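Local coordinates for protein metalloregulator ScaR (Streptococcus gordonii, PDB 3HRS) that probably binds DNA as a homodimeric, manganese-responsive transcriptional regulator of the DtxR/MntR family, at residues N3-G15 and L60-K74. Sequence-based numbering, arbitrary orientation.
With SO4 (sulfate ion), chain E.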
ATOM      1  N   ASN A   3      -3.868 -15.257   9.772  1.00105.54           N
ATOM      2  CA  ASN A   3      -2.722 -15.992   9.269  1.00101.49           C
ATOM      3  C   ASN A   3      -1.742 -16.268  10.397  1.00102.95           C
ATOM      4  O   ASN A   3      -1.908 -15.769  11.513  1.00102.66           O
ATOM      5  CB  ASN A   3      -2.027 -15.200   8.165  1.00109.09           C
ATOM      6  CG  ASN A   3      -1.862 -13.726   8.512  1.00118.09           C
ATOM      7  OD1 ASN A   3      -1.619 -13.372   9.667  1.00115.05           O
ATOM      8  ND2 ASN A   3      -1.999 -12.859   7.509  1.00124.27           N
ATOM      9  N   LYS A   4      -0.711 -17.054  10.108  1.00102.72           N
ATOM     10  CA  LYS A   4       0.231 -17.447  11.152  1.00 99.82           C
ATOM     11  C   LYS A   4       0.938 -16.234  11.752  1.00 97.68           C
ATOM     12  O   LYS A   4       1.414 -16.276  12.885  1.00 95.31           O
ATOM     13  CB  LYS A   4       1.232 -18.520  10.667  1.00 91.56           C
ATOM     14  CG  LYS A   4       2.289 -18.080   9.652  1.00 83.31           C
ATOM     15  CD  LYS A   4       3.176 -19.277   9.324  1.00 82.35           C
ATOM     16  CE  LYS A   4       3.793 -19.204   7.922  1.00 88.31           C
ATOM     17  NZ  LYS A   4       4.998 -18.320   7.835  1.00 88.27           N
ATOM     18  N   GLU A   5       0.998 -15.146  11.000  1.00 96.30           N
ATOM     19  CA  GLU A   5       1.668 -13.965  11.507  1.00 97.25           C
ATOM     20  C   GLU A   5       0.849 -13.357  12.643  1.00 96.49           C
ATOM     21  O   GLU A   5       1.409 -12.827  13.604  1.00 95.90           O
ATOM     22  CB  GLU A   5       1.941 -12.966  10.383  1.00107.80           C
ATOM     23  CG  GLU A   5       2.921 -13.486   9.325  1.00116.94           C
ATOM     24  CD  GLU A   5       3.053 -12.564   8.115  1.00128.98           C
ATOM     25  OE1 GLU A   5       3.409 -11.372   8.287  1.00128.54           O
ATOM     26  OE2 GLU A   5       2.808 -13.046   6.986  1.00133.86           O
ATOM     27  N   ASP A   6      -0.475 -13.468  12.556  1.00 97.24           N
ATOM     28  CA  ASP A   6      -1.356 -12.902  13.578  1.00 90.76           C
ATOM     29  C   ASP A   6      -1.306 -13.739  14.830  1.00 83.53           C
ATOM     30  O   ASP A   6      -1.562 -13.261  15.923  1.00 81.41           O
ATOM     31  CB  ASP A   6      -2.798 -12.843  13.094  1.00 94.88           C
ATOM     32  CG  ASP A   6      -2.973 -11.944  11.911  1.00102.77           C
ATOM     33  OD1 ASP A   6      -3.837 -12.262  11.070  1.00107.76           O
ATOM     34  OD2 ASP A   6      -2.250 -10.927  11.821  1.00107.77           O
ATOM     35  N   TYR A   7      -0.992 -15.009  14.664  1.00 83.83           N
ATOM     36  CA  TYR A   7      -0.861 -15.874  15.814  1.00 84.16           C
ATOM     37  C   TYR A   7       0.446 -15.576  16.543  1.00 82.56           C
ATOM     38  O   TYR A   7       0.460 -15.434  17.761  1.00 90.97           O
ATOM     39  CB  TYR A   7      -0.917 -17.335  15.374  1.00 86.13           C
ATOM     40  CG  TYR A   7      -2.310 -17.906  15.275  1.00 87.14           C
ATOM     41  CD1 TYR A   7      -3.015 -17.864  14.087  1.00 90.26           C
ATOM     42  CD2 TYR A   7      -2.906 -18.511  16.367  1.00 89.34           C
ATOM     43  CE1 TYR A   7      -4.289 -18.399  13.995  1.00 93.51           C
ATOM     44  CE2 TYR A   7      -4.171 -19.046  16.287  1.00 92.53           C
ATOM     45  CZ  TYR A   7      -4.862 -18.988  15.102  1.00 90.43           C
ATOM     46  OH  TYR A   7      -6.128 -19.527  15.028  1.00 88.46           O
ATOM     47  N   LEU A   8       1.542 -15.484  15.793  1.00 76.11           N
ATOM     48  CA  LEU A   8       2.860 -15.261  16.379  1.00 65.44           C
ATOM     49  C   LEU A   8       2.875 -13.955  17.127  1.00 69.95           C
ATOM     50  O   LEU A   8       3.497 -13.869  18.185  1.00 75.62           O
ATOM     51  CB  LEU A   8       3.974 -15.230  15.328  1.00 60.83           C
ATOM     52  CG  LEU A   8       4.864 -16.465  15.180  1.00 65.45           C
ATOM     53  CD1 LEU A   8       6.184 -16.023  14.591  1.00 69.76           C
ATOM     54  CD2 LEU A   8       5.096 -17.181  16.511  1.00 58.59           C
ATOM     55  N   LYS A   9       2.213 -12.932  16.580  1.00 63.91           N
ATOM     56  CA  LYS A   9       2.146 -11.656  17.285  1.00 64.45           C
ATOM     57  C   LYS A   9       1.500 -11.938  18.638  1.00 76.44           C
ATOM     58  O   LYS A   9       2.099 -11.689  19.687  1.00 78.57           O
ATOM     59  CB  LYS A   9       1.336 -10.627  16.508  1.00 59.92           C
ATOM     60  CG  LYS A   9       1.783  -9.189  16.719  1.00 77.13           C
ATOM     61  CD  LYS A   9       1.060  -8.512  17.878  1.00 88.66           C
ATOM     62  CE  LYS A   9      -0.232  -7.845  17.419  1.00100.92           C
ATOM     63  NZ  LYS A   9      -0.051  -6.513  16.750  1.00106.15           N
ATOM     64  N   CYS A  10       0.287 -12.485  18.598  1.00 77.67           N
ATOM     65  CA  CYS A  10      -0.444 -12.855  19.801  1.00 80.04           C
ATOM     66  C   CYS A  10       0.447 -13.603  20.810  1.00 77.29           C
ATOM     67  O   CYS A  10       0.790 -13.083  21.865  1.00 88.06           O
ATOM     68  CB  CYS A  10      -1.670 -13.688  19.424  1.00 80.15           C
ATOM     69  SG  CYS A  10      -2.449 -14.558  20.806  1.00 89.14           S
ATOM     70  N   LEU A  11       0.828 -14.818  20.468  1.00 63.64           N
ATOM     71  CA  LEU A  11       1.710 -15.611  21.302  1.00 70.31           C
ATOM     72  C   LEU A  11       2.878 -14.808  21.829  1.00 66.72           C
ATOM     73  O   LEU A  11       3.352 -15.039  22.940  1.00 65.32           O
ATOM     74  CB  LEU A  11       2.256 -16.776  20.483  1.00 72.07           C
ATOM     75  CG  LEU A  11       1.139 -17.748  20.171  1.00 77.16           C
ATOM     76  CD1 LEU A  11       1.488 -18.545  18.945  1.00 89.94           C
ATOM     77  CD2 LEU A  11       0.955 -18.629  21.380  1.00 74.59           C
ATOM     78  N   TYR A  12       3.374 -13.899  21.005  1.00 64.36           N
ATOM     79  CA  TYR A  12       4.564 -13.158  21.359  1.00 66.28           C
ATOM     80  C   TYR A  12       4.251 -12.269  22.536  1.00 81.01           C
ATOM     81  O   TYR A  12       4.933 -12.331  23.554  1.00 91.12           O
ATOM     82  CB  TYR A  12       5.037 -12.309  20.195  1.00 70.46           C
ATOM     83  CG  TYR A  12       6.147 -11.376  20.579  1.00 66.75           C
ATOM     84  CD1 TYR A  12       5.919  -9.999  20.734  1.00 58.76           C
ATOM     85  CD2 TYR A  12       7.425 -11.869  20.814  1.00 57.46           C
ATOM     86  CE1 TYR A  12       6.944  -9.147  21.094  1.00 57.81           C
ATOM     87  CE2 TYR A  12       8.452 -11.027  21.181  1.00 62.05           C
ATOM     88  CZ  TYR A  12       8.215  -9.668  21.318  1.00 67.14           C
ATOM     89  OH  TYR A  12       9.264  -8.856  21.687  1.00 70.97           O
ATOM     90  N   GLU A  13       3.213 -11.447  22.393  1.00 83.03           N
ATOM     91  CA  GLU A  13       2.775 -10.582  23.478  1.00 91.09           C
ATOM     92  C   GLU A  13       2.173 -11.389  24.622  1.00 92.33           C
ATOM     93  O   GLU A  13       2.205 -10.959  25.777  1.00 93.26           O
ATOM     94  CB  GLU A  13       1.805  -9.486  22.993  1.00 91.89           C
ATOM     95  CG  GLU A  13       0.701  -9.931  22.053  1.00 95.34           C
ATOM     96  CD  GLU A  13       0.130  -8.761  21.243  1.00106.91           C
ATOM     97  OE1 GLU A  13       0.797  -7.700  21.185  1.00109.60           O
ATOM     98  OE2 GLU A  13      -0.976  -8.899  20.666  1.00108.19           O
ATOM     99  N   LEU A  14       1.646 -12.564  24.303  1.00 87.36           N
ATOM    100  CA  LEU A  14       1.029 -13.415  25.316  1.00 88.39           C
ATOM    101  C   LEU A  14       2.073 -13.974  26.271  1.00 92.97           C
ATOM    102  O   LEU A  14       1.741 -14.646  27.245  1.00 96.96           O
ATOM    103  CB  LEU A  14       0.258 -14.559  24.666  1.00 87.65           C
ATOM    104  CG  LEU A  14      -0.786 -15.238  25.540  1.00 90.31           C
ATOM    105  CD1 LEU A  14      -1.357 -14.229  26.490  1.00 97.19           C
ATOM    106  CD2 LEU A  14      -1.883 -15.843  24.688  1.00 95.64           C
ATOM    107  N   GLY A  15       3.337 -13.681  25.993  1.00 92.43           N
ATOM    108  CA  GLY A  15       4.432 -14.180  26.800  1.00 90.19           C
ATOM    109  C   GLY A  15       5.301 -13.081  27.368  1.00100.84           C
ATOM    110  O   GLY A  15       6.323 -13.367  27.990  1.00103.88           O
ATOM    111  N   LEU A  60       9.516 -19.111  21.672  1.00 64.16           N
ATOM    112  CA  LEU A  60       9.815 -18.814  20.279  1.00 60.80           C
ATOM    113  C   LEU A  60      11.271 -19.110  19.943  1.00 61.69           C
ATOM    114  O   LEU A  60      12.191 -18.921  20.765  1.00 60.27           O
ATOM    115  CB  LEU A  60       9.466 -17.376  19.918  1.00 57.85           C
ATOM    116  CG  LEU A  60       7.977 -17.205  19.634  1.00 68.23           C
ATOM    117  CD1 LEU A  60       7.218 -17.380  20.927  1.00 73.35           C
ATOM    118  CD2 LEU A  60       7.681 -15.850  19.035  1.00 65.19           C
ATOM    119  N   THR A  61      11.463 -19.583  18.719  1.00 49.68           N
ATOM    120  CA  THR A  61      12.776 -19.893  18.219  1.00 56.87           C
ATOM    121  C   THR A  61      13.365 -18.624  17.648  1.00 61.38           C
ATOM    122  O   THR A  61      12.635 -17.650  17.463  1.00 70.61           O
ATOM    123  CB  THR A  61      12.676 -20.939  17.100  1.00 53.74           C
ATOM    124  OG1 THR A  61      12.099 -20.326  15.950  1.00 46.52           O
ATOM    125  CG2 THR A  61      11.784 -22.086  17.548  1.00 52.68           C
ATOM    126  N   ASP A  62      14.666 -18.617  17.364  1.00 55.21           N
ATOM    127  CA  ASP A  62      15.224 -17.476  16.672  1.00 59.19           C
ATOM    128  C   ASP A  62      14.434 -17.185  15.378  1.00 57.90           C
ATOM    129  O   ASP A  62      14.062 -16.039  15.106  1.00 54.70           O
ATOM    130  CB  ASP A  62      16.722 -17.615  16.413  1.00 59.36           C
ATOM    131  CG  ASP A  62      17.318 -16.361  15.769  1.00 72.55           C
ATOM    132  OD1 ASP A  62      17.166 -16.205  14.523  1.00 72.12           O
ATOM    133  OD2 ASP A  62      17.919 -15.530  16.506  1.00 73.03           O
ATOM    134  N   LEU A  63      14.133 -18.201  14.591  1.00 52.96           N
ATOM    135  CA  LEU A  63      13.342 -17.920  13.382  1.00 52.36           C
ATOM    136  C   LEU A  63      12.011 -17.242  13.749  1.00 59.22           C
ATOM    137  O   LEU A  63      11.592 -16.287  13.077  1.00 61.89           O
ATOM    138  CB  LEU A  63      13.090 -19.179  12.563  1.00 34.58           C
ATOM    139  CG  LEU A  63      12.570 -19.000  11.148  1.00 47.42           C
ATOM    140  CD1 LEU A  63      13.743 -18.847  10.194  1.00 46.52           C
ATOM    141  CD2 LEU A  63      11.731 -20.179  10.745  1.00 42.57           C
ATOM    142  N   GLY A  64      11.367 -17.704  14.825  1.00 51.27           N
ATOM    143  CA  GLY A  64      10.159 -17.053  15.321  1.00 59.45           C
ATOM    144  C   GLY A  64      10.293 -15.549  15.625  1.00 62.46           C
ATOM    145  O   GLY A  64       9.590 -14.725  15.041  1.00 57.92           O
ATOM    146  N   LEU A  65      11.187 -15.203  16.547  1.00 53.13           N
ATOM    147  CA  LEU A  65      11.507 -13.823  16.846  1.00 45.29           C
ATOM    148  C   LEU A  65      11.858 -13.013  15.598  1.00 58.37           C
ATOM    149  O   LEU A  65      11.429 -11.864  15.436  1.00 64.10           O
ATOM    150  CB  LEU A  65      12.667 -13.754  17.832  1.00 48.58           C
ATOM    151  CG  LEU A  65      12.212 -13.776  19.300  1.00 54.33           C
ATOM    152  CD1 LEU A  65      10.739 -14.159  19.388  1.00 59.01           C
ATOM    153  CD2 LEU A  65      13.068 -14.728  20.134  1.00 48.26           C
ATOM    154  N   LYS A  66      12.642 -13.594  14.710  1.00 54.01           N
ATOM    155  CA  LYS A  66      13.018 -12.842  13.544  1.00 58.09           C
ATOM    156  C   LYS A  66      11.755 -12.474  12.748  1.00 66.07           C
ATOM    157  O   LYS A  66      11.678 -11.382  12.157  1.00 65.59           O
ATOM    158  CB  LYS A  66      14.035 -13.613  12.701  1.00 58.06           C
ATOM    159  CG  LYS A  66      15.493 -13.234  13.011  1.00 62.02           C
ATOM    160  CD  LYS A  66      16.468 -13.928  12.027  1.00 73.55           C
ATOM    161  CE  LYS A  66      17.903 -13.414  12.199  1.00 81.99           C
ATOM    162  NZ  LYS A  66      18.160 -12.914  13.606  1.00 79.78           N
ATOM    163  N   LEU A  67      10.755 -13.359  12.767  1.00 59.37           N
ATOM    164  CA  LEU A  67       9.503 -13.104  12.052  1.00 45.20           C
ATOM    165  C   LEU A  67       8.688 -12.053  12.757  1.00 55.91           C
ATOM    166  O   LEU A  67       8.159 -11.139  12.118  1.00 68.82           O
ATOM    167  CB  LEU A  67       8.641 -14.334  12.011  1.00 44.93           C
ATOM    168  CG  LEU A  67       7.862 -14.665  10.746  1.00 49.98           C
ATOM    169  CD1 LEU A  67       6.491 -15.076  11.220  1.00 56.43           C
ATOM    170  CD2 LEU A  67       7.729 -13.525   9.764  1.00 48.54           C
ATOM    171  N   VAL A  68       8.549 -12.221  14.069  1.00 51.09           N
ATOM    172  CA  VAL A  68       7.804 -11.283  14.897  1.00 58.93           C
ATOM    173  C   VAL A  68       8.318  -9.891  14.609  1.00 63.44           C
ATOM    174  O   VAL A  68       7.542  -8.974  14.409  1.00 61.02           O
ATOM    175  CB  VAL A  68       7.951 -11.597  16.415  1.00 56.87           C
ATOM    176  CG1 VAL A  68       7.552 -10.384  17.265  1.00 53.01           C
ATOM    177  CG2 VAL A  68       7.102 -12.809  16.794  1.00 54.06           C
ATOM    178  N   SER A  69       9.640  -9.765  14.574  1.00 65.23           N
ATOM    179  CA  SER A  69      10.313  -8.508  14.283  1.00 61.90           C
ATOM    180  C   SER A  69       9.839  -7.909  12.955  1.00 66.19           C
ATOM    181  O   SER A  69       9.385  -6.766  12.912  1.00 62.71           O
ATOM    182  CB  SER A  69      11.827  -8.732  14.301  1.00 61.46           C
ATOM    183  OG  SER A  69      12.548  -7.601  13.877  1.00 57.69           O
ATOM    184  N   ASP A  70       9.911  -8.674  11.872  1.00 69.86           N
ATOM    185  CA  ASP A  70       9.326  -8.197  10.610  1.00 66.06           C
ATOM    186  C   ASP A  70       7.905  -7.670  10.720  1.00 55.67           C
ATOM    187  O   ASP A  70       7.591  -6.627  10.152  1.00 53.84           O
ATOM    188  CB  ASP A  70       9.346  -9.277   9.540  1.00 62.99           C
ATOM    189  CG  ASP A  70      10.613  -9.255   8.735  1.00 83.27           C
ATOM    190  OD1 ASP A  70      10.552  -9.641   7.550  1.00110.63           O
ATOM    191  OD2 ASP A  70      11.668  -8.852   9.268  1.00 73.09           O
ATOM    192  N   LEU A  71       7.036  -8.428  11.385  1.00 53.10           N
ATOM    193  CA  LEU A  71       5.656  -8.026  11.605  1.00 63.36           C
ATOM    194  C   LEU A  71       5.583  -6.632  12.235  1.00 65.62           C
ATOM    195  O   LEU A  71       4.767  -5.784  11.861  1.00 52.38           O
ATOM    196  CB  LEU A  71       4.997  -9.003  12.563  1.00 73.99           C
ATOM    197  CG  LEU A  71       4.485 -10.224  11.841  1.00 92.48           C
ATOM    198  CD1 LEU A  71       3.811 -11.133  12.848  1.00 98.74           C
ATOM    199  CD2 LEU A  71       3.535  -9.789  10.710  1.00 90.06           C
ATOM    200  N   TYR A  72       6.441  -6.413  13.218  1.00 61.27           N
ATOM    201  CA  TYR A  72       6.404  -5.181  13.938  1.00 58.23           C
ATOM    202  C   TYR A  72       6.995  -4.065  13.074  1.00 60.23           C
ATOM    203  O   TYR A  72       6.456  -2.934  13.070  1.00 64.60           O
ATOM    204  CB  TYR A  72       7.091  -5.344  15.286  1.00 55.83           C
ATOM    205  CG  TYR A  72       6.158  -5.807  16.390  1.00 58.28           C
ATOM    206  CD1 TYR A  72       5.380  -4.902  17.087  1.00 63.10           C
ATOM    207  CD2 TYR A  72       6.079  -7.131  16.752  1.00 67.32           C
ATOM    208  CE1 TYR A  72       4.541  -5.309  18.102  1.00 71.62           C
ATOM    209  CE2 TYR A  72       5.237  -7.549  17.769  1.00 73.48           C
ATOM    210  CZ  TYR A  72       4.470  -6.636  18.442  1.00 76.79           C
ATOM    211  OH  TYR A  72       3.625  -7.049  19.457  1.00 79.34           O
ATOM    212  N   ARG A  73       8.059  -4.372  12.318  1.00 43.50           N
ATOM    213  CA  ARG A  73       8.587  -3.405  11.337  1.00 39.91           C
ATOM    214  C   ARG A  73       7.494  -2.948  10.397  1.00 50.29           C
ATOM    215  O   ARG A  73       7.214  -1.740  10.289  1.00 62.66           O
ATOM    216  CB  ARG A  73       9.748  -3.944  10.521  1.00 51.77           C
ATOM    217  CG  ARG A  73      11.085  -3.467  11.007  1.00 58.94           C
ATOM    218  CD  ARG A  73      12.222  -4.135  10.241  1.00 57.20           C
ATOM    219  NE  ARG A  73      12.483  -3.528   8.939  1.00 51.52           N
ATOM    220  CZ  ARG A  73      13.104  -2.363   8.763  1.00 64.32           C
ATOM    221  NH1 ARG A  73      13.509  -1.629   9.798  1.00 63.01           N
ATOM    222  NH2 ARG A  73      13.306  -1.910   7.539  1.00 75.92           N
ATOM    223  N   LYS A  74       6.865  -3.920   9.741  1.00 43.75           N
ATOM    224  CA  LYS A  74       5.855  -3.643   8.725  1.00 44.67           C
ATOM    225  C   LYS A  74       4.774  -2.754   9.313  1.00 50.82           C
ATOM    226  O   LYS A  74       4.506  -1.647   8.814  1.00 52.96           O
ATOM    227  CB  LYS A  74       5.261  -4.950   8.215  1.00 53.98           C
ATOM    228  CG  LYS A  74       4.657  -4.862   6.836  1.00 53.68           C
ATOM    229  CD  LYS A  74       3.601  -5.939   6.607  1.00 56.18           C
ATOM    230  CE  LYS A  74       4.190  -7.210   5.980  1.00 71.53           C
ATOM    231  NZ  LYS A  74       4.477  -8.282   6.946  1.00 69.87           N
TER
HETATM  232  S   SO4 E 218      -0.353 -17.692   5.906  1.00155.24           S
HETATM  233  O1  SO4 E 218      -0.619 -16.254   5.875  1.00153.20           O
HETATM  234  O2  SO4 E 218      -0.955 -18.318   7.085  1.00149.53           O
HETATM  235  O3  SO4 E 218      -0.926 -18.308   4.712  1.00156.41           O
HETATM  236  O4  SO4 E 218       1.095 -17.895   5.910  1.00156.85           O
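Val-68 CG1 lies over the centre of the Tyr-12 ring, 3.7 Å from its centroid, a CH-pi contact. With CG anti to the backbone N (chi1 172°), the Tyr-12 ring is carried toward helix 62-74, where its face meets the methyl. Leu-60 CD2 meets the same ring at its edge, near its plane, while Tyr-72 approaches obliquely, with centroids 5.9 Å apart and planes inclined at 63°.

The aliphatic part centres on Leu-8, whose two methyls divide the work: CD1 meets Leu-67 CD1 at 3.5 Å and also touches Val-68 CG2, whereas CD2 reaches Leu-60 CD2 at 3.9 Å. Leu-71 packs its methyls against Glu-5 CB, and the bent Lys-9 chain runs across the phenol end of Tyr-72.

The charged pair across the contact is Glu-5 OE1 and Lys-74 NZ, 3.5 Å apart; OE1 crowds Leu-71 in the model, so this salt bridge is tentative. Lys-4 N donates over 3.3 Å to O2 of a sulfate, probably from the crystallisation liquor, which touches segment 3-15 alone.

The helix axes pass 9.7 Å apart, with 103° between their N-to-C directions. Tyr-7 and Cys-10 pack on helices 34-46 and 23-30, which with strands 50-53 and 57-60 fit the winged helix-turn-helix of the DtxR/MntR family; helix 4-13 links this unit to helix 62-84, which begins the metal-binding and dimerisation region and touches helix 106-115 through Lys-74.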